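PDB 2QG7: ethanolamine kinase Pv091845 from Plasmodium vivax, which probably catalyses the ATP-dependent phosphorylation of ethanolamine, the first step in making phosphatidylethanolamine from ethanolamine. Local coordinates for residues P51-L57 with V80-T86; N150-K156 with E221-Q226; I202-K207 with F390-L395. One frame throughout, in Å; residues are numbered along the deposited sequence.

Contact 1: P51-L57 with V80-T86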
loop_
_atom_site.group_PDB
_atom_site.type_symbol
_atom_site.label_atom_id
_atom_site.label_comp_id
_atom_site.label_asym_id
_atom_site.label_seq_id
_atom_site.Cartn_x
_atom_site.Cartn_y
_atom_site.Cartn_z
ATOM N N PRO D 51 -25.686 -9.143 13.307
ATOM C CA PRO D 51 -25.068 -10.052 14.271
ATOM C C PRO D 51 -26.076 -10.938 15.006
ATOM O O PRO D 51 -27.290 -10.674 14.965
ATOM C CB PRO D 51 -24.380 -9.101 15.244
ATOM C CG PRO D 51 -25.270 -7.867 15.270
ATOM C CD PRO D 51 -25.968 -7.814 13.899
ATOM N N ILE D 52 -25.567 -11.998 15.637
ATOM C CA ILE D 52 -26.324 -12.807 16.590
ATOM C C ILE D 52 -26.359 -12.043 17.930
ATOM O O ILE D 52 -25.333 -11.483 18.380
ATOM C CB ILE D 52 -25.692 -14.225 16.787
ATOM C CG1 ILE D 52 -25.666 -15.002 15.465
ATOM C CG2 ILE D 52 -26.440 -15.029 17.844
ATOM C CD1 ILE D 52 -24.593 -16.034 15.371
ATOM N N THR D 53 -27.540 -12.047 18.560
ATOM C CA THR D 53 -27.788 -11.303 19.783
ATOM C C THR D 53 -27.753 -12.208 20.995
ATOM O O THR D 53 -27.902 -13.408 20.860
ATOM C CB THR D 53 -29.157 -10.619 19.676
ATOM O OG1 THR D 53 -29.084 -9.708 18.558
ATOM C CG2 THR D 53 -29.499 -9.814 20.961
ATOM N N GLU D 54 -27.540 -11.622 22.175
ATOM C CA GLU D 54 -27.663 -12.319 23.440
ATOM C C GLU D 54 -29.081 -12.878 23.679
ATOM O O GLU D 54 -29.244 -13.959 24.280
ATOM C CB GLU D 54 -27.268 -11.386 24.575
ATOM C CG GLU D 54 -27.176 -12.081 25.941
ATOM C CD GLU D 54 -26.948 -11.118 27.102
ATOM O OE1 GLU D 54 -27.265 -11.526 28.248
ATOM O OE2 GLU D 54 -26.450 -9.975 26.885
ATOM N N SER D 55 -30.096 -12.139 23.210
ATOM C CA SER D 55 -31.488 -12.580 23.285
ATOM C C SER D 55 -31.823 -13.645 22.233
ATOM O O SER D 55 -32.750 -14.435 22.440
ATOM C CB SER D 55 -32.441 -11.389 23.147
ATOM O OG SER D 55 -32.404 -10.554 24.316
ATOM N N ASN D 56 -31.093 -13.660 21.105
ATOM C CA ASN D 56 -31.194 -14.777 20.169
ATOM C C ASN D 56 -30.870 -16.094 20.866
ATOM O O ASN D 56 -31.556 -17.106 20.652
ATOM C CB ASN D 56 -30.272 -14.614 18.957
ATOM C CG ASN D 56 -30.675 -13.470 18.025
ATOM O OD1 ASN D 56 -29.858 -13.031 17.206
ATOM N ND2 ASN D 56 -31.926 -12.995 18.123
ATOM N N LEU D 57 -29.837 -16.070 21.710
ATOM C CA LEU D 57 -29.285 -17.292 22.329
ATOM C C LEU D 57 -29.808 -17.586 23.741
ATOM O O LEU D 57 -29.275 -18.438 24.454
ATOM C CB LEU D 57 -27.732 -17.245 22.333
ATOM C CG LEU D 57 -26.968 -17.044 21.014
ATOM C CD1 LEU D 57 -25.484 -16.919 21.258
ATOM C CD2 LEU D 57 -27.269 -18.153 19.977
ATOM N N VAL D 80 -21.305 -14.390 13.220
ATOM C CA VAL D 80 -21.185 -12.955 13.496
ATOM C C VAL D 80 -21.987 -12.661 14.760
ATOM O O VAL D 80 -23.176 -12.986 14.839
ATOM C CB VAL D 80 -21.625 -12.061 12.322
ATOM C CG1 VAL D 80 -21.301 -10.585 12.624
ATOM C CG2 VAL D 80 -20.940 -12.499 11.035
ATOM N N PHE D 81 -21.303 -12.079 15.747
ATOM C CA PHE D 81 -21.827 -11.924 17.110
ATOM C C PHE D 81 -21.961 -10.452 17.514
ATOM O O PHE D 81 -21.201 -9.607 17.049
ATOM C CB PHE D 81 -20.957 -12.706 18.115
ATOM C CG PHE D 81 -21.012 -14.198 17.912
ATOM C CD1 PHE D 81 -19.969 -14.868 17.269
ATOM C CD2 PHE D 81 -22.103 -14.932 18.348
ATOM C CE1 PHE D 81 -20.013 -16.246 17.065
ATOM C CE2 PHE D 81 -22.165 -16.303 18.146
ATOM C CZ PHE D 81 -21.118 -16.964 17.501
ATOM N N GLU D 82 -22.952 -10.157 18.352
ATOM C CA GLU D 82 -23.206 -8.790 18.809
ATOM C C GLU D 82 -22.045 -8.244 19.677
ATOM O O GLU D 82 -21.612 -7.089 19.514
ATOM C CB GLU D 82 -24.565 -8.740 19.541
ATOM C CG GLU D 82 -24.645 -7.760 20.714
ATOM C CD GLU D 82 -25.933 -7.923 21.508
ATOM O OE1 GLU D 82 -25.918 -8.543 22.603
ATOM O OE2 GLU D 82 -26.964 -7.422 21.015
ATOM N N ASN D 83 -21.547 -9.090 20.579
ATOM C CA ASN D 83 -20.432 -8.757 21.458
ATOM C C ASN D 83 -19.672 -10.013 21.866
ATOM O O ASN D 83 -19.998 -11.114 21.419
ATOM C CB ASN D 83 -20.901 -7.975 22.697
ATOM C CG ASN D 83 -22.093 -8.622 23.403
ATOM O OD1 ASN D 83 -22.070 -9.815 23.747
ATOM N ND2 ASN D 83 -23.143 -7.823 23.636
ATOM N N GLU D 84 -18.658 -9.823 22.717
ATOM C CA GLU D 84 -17.840 -10.905 23.263
ATOM C C GLU D 84 -18.622 -11.852 24.173
ATOM O O GLU D 84 -18.294 -13.027 24.265
ATOM C CB GLU D 84 -16.664 -10.307 24.031
ATOM C CG GLU D 84 -15.432 -11.199 24.109
ATOM C CD GLU D 84 -14.140 -10.410 24.452
ATOM O OE1 GLU D 84 -13.438 -10.792 25.437
ATOM O OE2 GLU D 84 -13.831 -9.421 23.730
ATOM N N LYS D 85 -19.646 -11.335 24.845
ATOM C CA LYS D 85 -20.441 -12.108 25.796
ATOM C C LYS D 85 -21.416 -13.067 25.086
ATOM O O LYS D 85 -21.681 -14.200 25.560
ATOM C CB LYS D 85 -21.217 -11.159 26.717
ATOM C CG LYS D 85 -22.067 -11.880 27.761
ATOM C CD LYS D 85 -22.921 -10.909 28.534
ATOM C CE LYS D 85 -23.926 -11.714 29.407
ATOM N NZ LYS D 85 -24.610 -10.746 30.413
ATOM N N THR D 86 -21.964 -12.590 23.966
ATOM C CA THR D 86 -22.808 -13.402 23.093
ATOM C C THR D 86 -21.999 -14.564 22.462
ATOM O O THR D 86 -22.498 -15.685 22.362
ATOM C CB THR D 86 -23.526 -12.535 22.011
ATOM O OG1 THR D 86 -24.137 -11.398 22.632
ATOM C CG2 THR D 86 -24.622 -13.344 21.307
#
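Ile52 and Phe81 form a single parallel beta bridge between 51-57 and 80-86, their CA atoms 4.6 Å apart. Both segments run the same way here, and the bond pattern agrees: Ile52 N donates to Val80 O at 2.7 Å (165° at the hydrogen), while Ile52 O accepts from Glu82 N at 2.7 Å in a more bent bond (137°). The bridge joins the N-terminal loop to the lead-in of helix 84-98.

On one side, Ile52 and Phe81 point the same way side by side, and Ile52 CD1 comes obliquely to Phe81 CE2 at 3.7 Å; Tyr90 of helix 84-98 also meets the Phe81 ring. Further along, Thr86 pushes into the bend of 51-57. Its chi1 of -49° puts OG1 beside the backbone N and CG2 anti to it, so that CG2 lies 3.3 Å from Thr53 O. Leu57 CD1 packs against the same methyl, 3.7 Å from Thr86 CG2. At the end of two extended chains, Glu54 OE1 and Lys85 NZ form a salt bridge at a rather long 3.5 Å.

The helix start itself is fixed by Asn83 at the N-cap. Its OD1 takes two donors from Thr86: the backbone N, almost in line with the carbonyl at 2.8 Å, and OG1, which approaches from above the amide plane.

Contact 2: N150-K156 with E221-Q226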
loop_
_atom_site.group_PDB
_atom_site.type_symbol
_atom_site.label_atom_id
_atom_site.label_comp_id
_atom_site.label_asym_id
_atom_site.label_seq_id
_atom_site.Cartn_x
_atom_site.Cartn_y
_atom_site.Cartn_z
ATOM N N ASN D 150 -12.453 -25.610 0.819
ATOM C CA ASN D 150 -13.185 -26.863 0.647
ATOM C C ASN D 150 -13.082 -27.677 1.947
ATOM O O ASN D 150 -12.035 -28.275 2.238
ATOM C CB ASN D 150 -12.592 -27.634 -0.535
ATOM C CG ASN D 150 -13.527 -28.682 -1.091
ATOM O OD1 ASN D 150 -14.265 -29.347 -0.332
ATOM N ND2 ASN D 150 -13.473 -28.861 -2.443
ATOM N N ARG D 151 -14.169 -27.671 2.721
ATOM C CA ARG D 151 -14.199 -28.211 4.090
ATOM C C ARG D 151 -14.032 -29.718 4.147
ATOM O O ARG D 151 -13.449 -30.240 5.097
ATOM C CB ARG D 151 -15.502 -27.816 4.796
ATOM C CG ARG D 151 -15.716 -26.303 4.950
ATOM C CD ARG D 151 -14.778 -25.693 5.996
ATOM N NE ARG D 151 -14.843 -24.228 6.025
ATOM C CZ ARG D 151 -13.915 -23.439 6.577
ATOM N NH1 ARG D 151 -14.070 -22.112 6.547
ATOM N NH2 ARG D 151 -12.824 -23.970 7.155
ATOM N N GLU D 152 -14.554 -30.399 3.126
ATOM C CA GLU D 152 -14.488 -31.851 2.995
ATOM C C GLU D 152 -13.076 -32.309 2.650
ATOM O O GLU D 152 -12.610 -33.347 3.115
ATOM C CB GLU D 152 -15.478 -32.342 1.931
ATOM C CG GLU D 152 -16.943 -31.925 2.172
ATOM C CD GLU D 152 -17.355 -30.673 1.357
ATOM O OE1 GLU D 152 -16.962 -30.551 0.163
ATOM O OE2 GLU D 152 -18.097 -29.810 1.903
ATOM N N ARG D 153 -12.395 -31.513 1.836
ATOM C CA ARG D 153 -10.979 -31.715 1.540
ATOM C C ARG D 153 -10.083 -31.322 2.741
ATOM O O ARG D 153 -9.085 -31.998 3.024
ATOM C CB ARG D 153 -10.622 -30.958 0.256
ATOM C CG ARG D 153 -9.239 -31.212 -0.318
ATOM C CD ARG D 153 -8.248 -30.215 0.266
ATOM N NE ARG D 153 -8.422 -28.861 -0.286
ATOM C CZ ARG D 153 -8.202 -27.739 0.415
ATOM N NH1 ARG D 153 -8.363 -26.562 -0.194
ATOM N NH2 ARG D 153 -7.834 -27.793 1.737
ATOM N N GLU D 154 -10.448 -30.256 3.456
ATOM C CA GLU D 154 -9.697 -29.840 4.632
ATOM C C GLU D 154 -9.724 -30.898 5.738
ATOM O O GLU D 154 -8.764 -31.045 6.499
ATOM C CB GLU D 154 -10.208 -28.505 5.169
ATOM C CG GLU D 154 -9.207 -27.846 6.092
ATOM C CD GLU D 154 -9.813 -26.867 7.080
ATOM O OE1 GLU D 154 -9.051 -26.434 7.992
ATOM O OE2 GLU D 154 -11.024 -26.520 6.963
ATOM N N LYS D 155 -10.844 -31.628 5.794
ATOM C CA LYS D 155 -11.127 -32.650 6.795
ATOM C C LYS D 155 -10.243 -33.885 6.594
ATOM O O LYS D 155 -9.686 -34.435 7.562
ATOM C CB LYS D 155 -12.613 -33.015 6.744
ATOM C CG LYS D 155 -13.133 -33.706 7.999
ATOM C CD LYS D 155 -14.641 -33.880 8.002
ATOM C CE LYS D 155 -15.035 -35.079 7.146
ATOM N NZ LYS D 155 -16.518 -35.349 7.132
ATOM N N LYS D 156 -10.098 -34.290 5.337
ATOM C CA LYS D 156 -9.243 -35.403 4.951
ATOM C C LYS D 156 -7.757 -35.149 5.217
ATOM O O LYS D 156 -7.070 -36.014 5.797
ATOM C CB LYS D 156 -9.465 -35.732 3.486
ATOM C CG LYS D 156 -10.856 -36.260 3.177
ATOM C CD LYS D 156 -10.992 -36.706 1.705
ATOM C CE LYS D 156 -12.418 -37.134 1.388
ATOM N NZ LYS D 156 -12.743 -38.415 2.089
ATOM N N GLU D 221 -9.299 -39.317 -3.399
ATOM C CA GLU D 221 -10.253 -38.721 -2.449
ATOM C C GLU D 221 -10.198 -37.200 -2.475
ATOM O O GLU D 221 -11.214 -36.536 -2.298
ATOM C CB GLU D 221 -9.972 -39.191 -1.022
ATOM C CG GLU D 221 -10.406 -40.600 -0.717
ATOM C CD GLU D 221 -10.201 -40.968 0.749
ATOM O OE1 GLU D 221 -9.315 -40.365 1.423
ATOM O OE2 GLU D 221 -10.933 -41.867 1.227
ATOM N N LEU D 222 -8.998 -36.667 -2.684
ATOM C CA LEU D 222 -8.766 -35.224 -2.748
ATOM C C LEU D 222 -9.175 -34.640 -4.102
ATOM O O LEU D 222 -9.701 -33.515 -4.162
ATOM C CB LEU D 222 -7.301 -34.907 -2.435
ATOM C CG LEU D 222 -6.775 -35.382 -1.080
ATOM C CD1 LEU D 222 -5.269 -35.213 -1.011
ATOM C CD2 LEU D 222 -7.471 -34.668 0.070
ATOM N N GLN D 223 -8.924 -35.414 -5.173
ATOM C CA GLN D 223 -9.348 -35.059 -6.537
ATOM C C GLN D 223 -10.874 -34.951 -6.672
ATOM O O GLN D 223 -11.362 -34.015 -7.305
ATOM C CB GLN D 223 -8.823 -36.076 -7.559
ATOM C CG GLN D 223 -7.344 -35.956 -7.920
ATOM C CD GLN D 223 -6.849 -37.149 -8.749
ATOM O OE1 GLN D 223 -7.671 -38.053 -9.137
ATOM N NE2 GLN D 223 -5.503 -37.160 -9.020
ATOM N N VAL D 224 -11.617 -35.899 -6.086
ATOM C CA VAL D 224 -13.091 -35.901 -6.188
ATOM C C VAL D 224 -13.791 -34.760 -5.420
ATOM O O VAL D 224 -14.877 -34.328 -5.826
ATOM C CB VAL D 224 -13.754 -37.306 -5.840
ATOM C CG1 VAL D 224 -13.268 -38.408 -6.808
ATOM C CG2 VAL D 224 -13.524 -37.705 -4.377
ATOM N N THR D 225 -13.187 -34.284 -4.318
ATOM C CA THR D 225 -13.787 -33.196 -3.511
ATOM C C THR D 225 -13.641 -31.821 -4.174
ATOM O O THR D 225 -14.525 -30.969 -4.046
ATOM C CB THR D 225 -13.237 -33.128 -2.049
ATOM O OG1 THR D 225 -11.794 -33.131 -2.057
ATOM C CG2 THR D 225 -13.766 -34.291 -1.208
ATOM N N GLN D 226 -12.531 -31.623 -4.891
ATOM C CA GLN D 226 -12.189 -30.332 -5.499
ATOM C C GLN D 226 -12.388 -30.264 -7.019
ATOM O O GLN D 226 -12.456 -29.162 -7.581
ATOM C CB GLN D 226 -10.744 -29.951 -5.151
ATOM C CG GLN D 226 -10.584 -29.262 -3.792
ATOM C CD GLN D 226 -9.405 -28.288 -3.751
ATOM O OE1 GLN D 226 -8.809 -28.052 -2.641
ATOM N NE2 GLN D 226 -9.063 -27.719 -4.970
#
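Arg153 and Gln226 join two nearly antiparallel helices, 151-163 and 216-226; the axes of 151-156 and 221-226 approach to 9.1 Å at 163°. The former helix lies between strands 136-141 and 170-174 of the five-stranded sheet, consistent with helix C of a protein-kinase-like N-terminal lobe, and its Glu154 is salt-bridged to Arg178.

Of the hydrogen bonds, two come from the guanidinium side-on: NE and NH1 both donate to Gln226 OE1, at 2.5 Å (doubtfully short) and 2.9 Å, the oxygen near the guanidinium plane. Bends at chi2 and chi3 curl the arginine so that its edge meets the amide. A third runs from N-cap Asn150, whose ND2 reaches Thr225 O at 2.8 Å from above that carbonyl's plane.

Among apolar contacts, Leu222 CD2 rests against Arg153 CG at 3.9 Å, the side chains crossing at about a right angle, and Thr225 CG2 lies 4.1 Å from both Glu152 CB and Lys156 CE.

Lys156 NZ and Glu221 OE2 make a long salt bridge at 4.0 Å.

The hydrogen bonds tie the start of one helix to the end of the other, as the antiparallel course allows, and the cationic guanidinium probably polarises the side-chain carbonyl of Gln226.

Contact 3: I202-K207 with F390-L395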
loop_
_atom_site.group_PDB
_atom_site.type_symbol
_atom_site.label_atom_id
_atom_site.label_comp_id
_atom_site.label_asym_id
_atom_site.label_seq_id
_atom_site.Cartn_x
_atom_site.Cartn_y
_atom_site.Cartn_z
ATOM N N ILE D 202 11.947 -23.881 10.940
ATOM C CA ILE D 202 10.800 -23.842 10.037
ATOM C C ILE D 202 11.003 -24.794 8.859
ATOM O O ILE D 202 10.083 -25.532 8.478
ATOM C CB ILE D 202 10.495 -22.376 9.558
ATOM C CG1 ILE D 202 10.071 -21.521 10.757
ATOM C CG2 ILE D 202 9.424 -22.366 8.472
ATOM C CD1 ILE D 202 10.144 -19.988 10.572
ATOM N N ALA D 203 12.206 -24.741 8.286
ATOM C CA ALA D 203 12.617 -25.564 7.132
ATOM C C ALA D 203 12.588 -27.052 7.459
ATOM O O ALA D 203 12.057 -27.861 6.672
ATOM C CB ALA D 203 13.999 -25.155 6.692
ATOM N N LYS D 204 13.120 -27.414 8.636
ATOM C CA LYS D 204 13.101 -28.830 9.104
ATOM C C LYS D 204 11.695 -29.380 9.264
ATOM O O LYS D 204 11.434 -30.525 8.861
ATOM C CB LYS D 204 13.839 -29.003 10.426
ATOM C CG LYS D 204 15.346 -28.943 10.337
ATOM C CD LYS D 204 15.881 -29.225 11.718
ATOM C CE LYS D 204 17.327 -28.781 11.862
ATOM N NZ LYS D 204 18.222 -29.630 11.014
ATOM N N ASN D 205 10.801 -28.575 9.857
ATOM C CA ASN D 205 9.377 -28.940 10.001
ATOM C C ASN D 205 8.645 -28.976 8.681
ATOM O O ASN D 205 7.745 -29.783 8.466
ATOM C CB ASN D 205 8.662 -27.997 10.970
ATOM C CG ASN D 205 7.386 -28.605 11.529
ATOM O OD1 ASN D 205 7.355 -29.767 11.925
ATOM N ND2 ASN D 205 6.329 -27.826 11.555
ATOM N N LEU D 206 9.056 -28.100 7.776
ATOM C CA LEU D 206 8.459 -28.021 6.433
ATOM C C LEU D 206 8.848 -29.233 5.601
ATOM O O LEU D 206 8.048 -29.707 4.815
ATOM C CB LEU D 206 8.810 -26.681 5.725
ATOM C CG LEU D 206 8.135 -26.441 4.356
ATOM C CD1 LEU D 206 6.623 -26.230 4.492
ATOM C CD2 LEU D 206 8.765 -25.284 3.622
ATOM N N LYS D 207 10.080 -29.732 5.776
ATOM C CA LYS D 207 10.498 -30.982 5.128
ATOM C C LYS D 207 9.703 -32.188 5.644
ATOM O O LYS D 207 9.240 -33.014 4.838
ATOM C CB LYS D 207 11.990 -31.230 5.320
ATOM C CG LYS D 207 12.692 -31.539 4.004
ATOM C CD LYS D 207 12.291 -32.918 3.507
ATOM C CE LYS D 207 12.574 -33.079 2.045
ATOM N NZ LYS D 207 14.059 -33.111 1.885
ATOM N N PHE D 390 18.062 -21.358 4.408
ATOM C CA PHE D 390 16.793 -22.055 4.680
ATOM C C PHE D 390 16.760 -23.428 4.012
ATOM O O PHE D 390 16.337 -24.443 4.597
ATOM C CB PHE D 390 15.614 -21.203 4.165
ATOM C CG PHE D 390 14.232 -21.792 4.441
ATOM C CD1 PHE D 390 13.510 -21.425 5.581
ATOM C CD2 PHE D 390 13.623 -22.665 3.532
ATOM C CE1 PHE D 390 12.233 -21.924 5.807
ATOM C CE2 PHE D 390 12.339 -23.184 3.778
ATOM C CZ PHE D 390 11.646 -22.818 4.902
ATOM N N ILE D 391 17.185 -23.419 2.756
ATOM C CA ILE D 391 17.102 -24.579 1.885
ATOM C C ILE D 391 18.111 -25.651 2.317
ATOM O O ILE D 391 17.851 -26.838 2.177
ATOM C CB ILE D 391 17.245 -24.166 0.408
ATOM C CG1 ILE D 391 15.955 -23.419 -0.013
ATOM C CG2 ILE D 391 17.499 -25.388 -0.486
ATOM C CD1 ILE D 391 15.969 -22.760 -1.360
ATOM N N MET D 392 19.247 -25.221 2.849
ATOM C CA MET D 392 20.209 -26.139 3.427
ATOM C C MET D 392 19.557 -26.976 4.545
ATOM O O MET D 392 19.701 -28.212 4.567
ATOM C CB MET D 392 21.430 -25.376 3.965
ATOM C CG MET D 392 22.395 -26.252 4.798
ATOM S SD MET D 392 23.514 -25.200 5.739
ATOM C CE MET D 392 24.799 -24.980 4.463
ATOM N N HIS D 393 18.855 -26.306 5.462
ATOM C CA HIS D 393 18.189 -27.002 6.556
ATOM C C HIS D 393 16.865 -27.621 6.143
ATOM O O HIS D 393 16.294 -28.436 6.863
ATOM C CB HIS D 393 18.026 -26.113 7.779
ATOM C CG HIS D 393 19.318 -25.657 8.369
ATOM N ND1 HIS D 393 20.129 -26.492 9.112
ATOM C CD2 HIS D 393 19.942 -24.455 8.332
ATOM C CE1 HIS D 393 21.190 -25.813 9.521
ATOM N NE2 HIS D 393 21.103 -24.576 9.061
ATOM N N TYR D 394 16.389 -27.246 4.963
ATOM C CA TYR D 394 15.190 -27.868 4.404
ATOM C C TYR D 394 15.574 -29.227 3.845
ATOM O O TYR D 394 14.951 -30.228 4.146
ATOM C CB TYR D 394 14.513 -26.974 3.327
ATOM C CG TYR D 394 13.422 -27.659 2.523
ATOM C CD1 TYR D 394 12.139 -27.844 3.054
ATOM C CD2 TYR D 394 13.672 -28.147 1.252
ATOM C CE1 TYR D 394 11.131 -28.473 2.311
ATOM C CE2 TYR D 394 12.705 -28.833 0.532
ATOM C CZ TYR D 394 11.420 -28.965 1.062
ATOM O OH TYR D 394 10.423 -29.582 0.327
ATOM N N LEU D 395 16.586 -29.251 2.991
ATOM C CA LEU D 395 17.007 -30.477 2.353
ATOM C C LEU D 395 17.787 -31.407 3.310
ATOM O O LEU D 395 17.741 -32.607 3.141
ATOM C CB LEU D 395 17.837 -30.160 1.116
ATOM C CG LEU D 395 17.089 -29.625 -0.089
ATOM C CD1 LEU D 395 18.076 -29.137 -1.073
ATOM C CD2 LEU D 395 16.140 -30.659 -0.724
HETATM O O HOH W 1 19.676 -29.760 8.608
#
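Ala203 is the bump that sets this helix pair. Its methyl stands over the centre of the Phe390 ring, CB to the ring centroid 3.6 Å and only 7° off the normal, a CH-pi contact squarely on the face. The same methyl abuts Tyr394, with Ala203 CB to Tyr394 CB 3.9 Å, so it fills the hollow between two aromatic side chains one helical turn apart. Such a small side chain lets the backbones come close: Ala203 CA and Tyr394 CA are 4.4 Å apart, and the axes of 202-207 and 390-395 approach to 7.5 Å, with a crossing angle of -39°.

Phe390 has its CG anti to the backbone N (chi1 -178°), which swings the ring against the neighbouring helix. There its edge is met by Ile202 CG2, 3.9 Å from CE1, and by Leu206 CD2, 4.0 Å from CZ. Ala203 over one face and the two branched side chains at the CE1-CZ edge form a shallow hollow that takes the ring. Phe368 meets it edge-to-face from helix 360-369.

The second ring, Tyr394, touches Leu206 CG through CE1 at 4.2 Å, and the aliphatic part of Lys207 passes over one of its faces, though the lysine is modelled too tightly for its exact position to be trusted. The Tyr394 hydroxyl bonds to His210 ND1, farther along helix 196-210. Toward solvent, Lys204 NZ donates to a water at 2.8 Å, and the same water has a weak hydrogen bond with His393 ND1.

This close alanine-aromatic packing joins two obliquely crossing helices, 196-210 and 384-395, in the helical C-terminal lobe of a protein-kinase-like fold.

Overall arrangement
The three contacts follow the chain from the loop before helix 65-75 to the helical lobe. Contact 1 lies farthest out, about 26 Å from the chain centre, and is the one built on a backbone bridge; 3 of its 10 touching residues are buried. Contact 2, about 15 Å from that centre, has 2 of 8 buried and relies on side-chain hydrogen bonds between two helices. In contact 3, 5 of 9 are buried, matching its ring and methyl packing. Contacts 2 and 3 share no helix, but 196-210 and 216-226 are consecutive, and the segments alternate in the order 150-156, 202-207, 221-226, 390-395. Contacts 1 and 3 lie on opposite sides of the chain's centre.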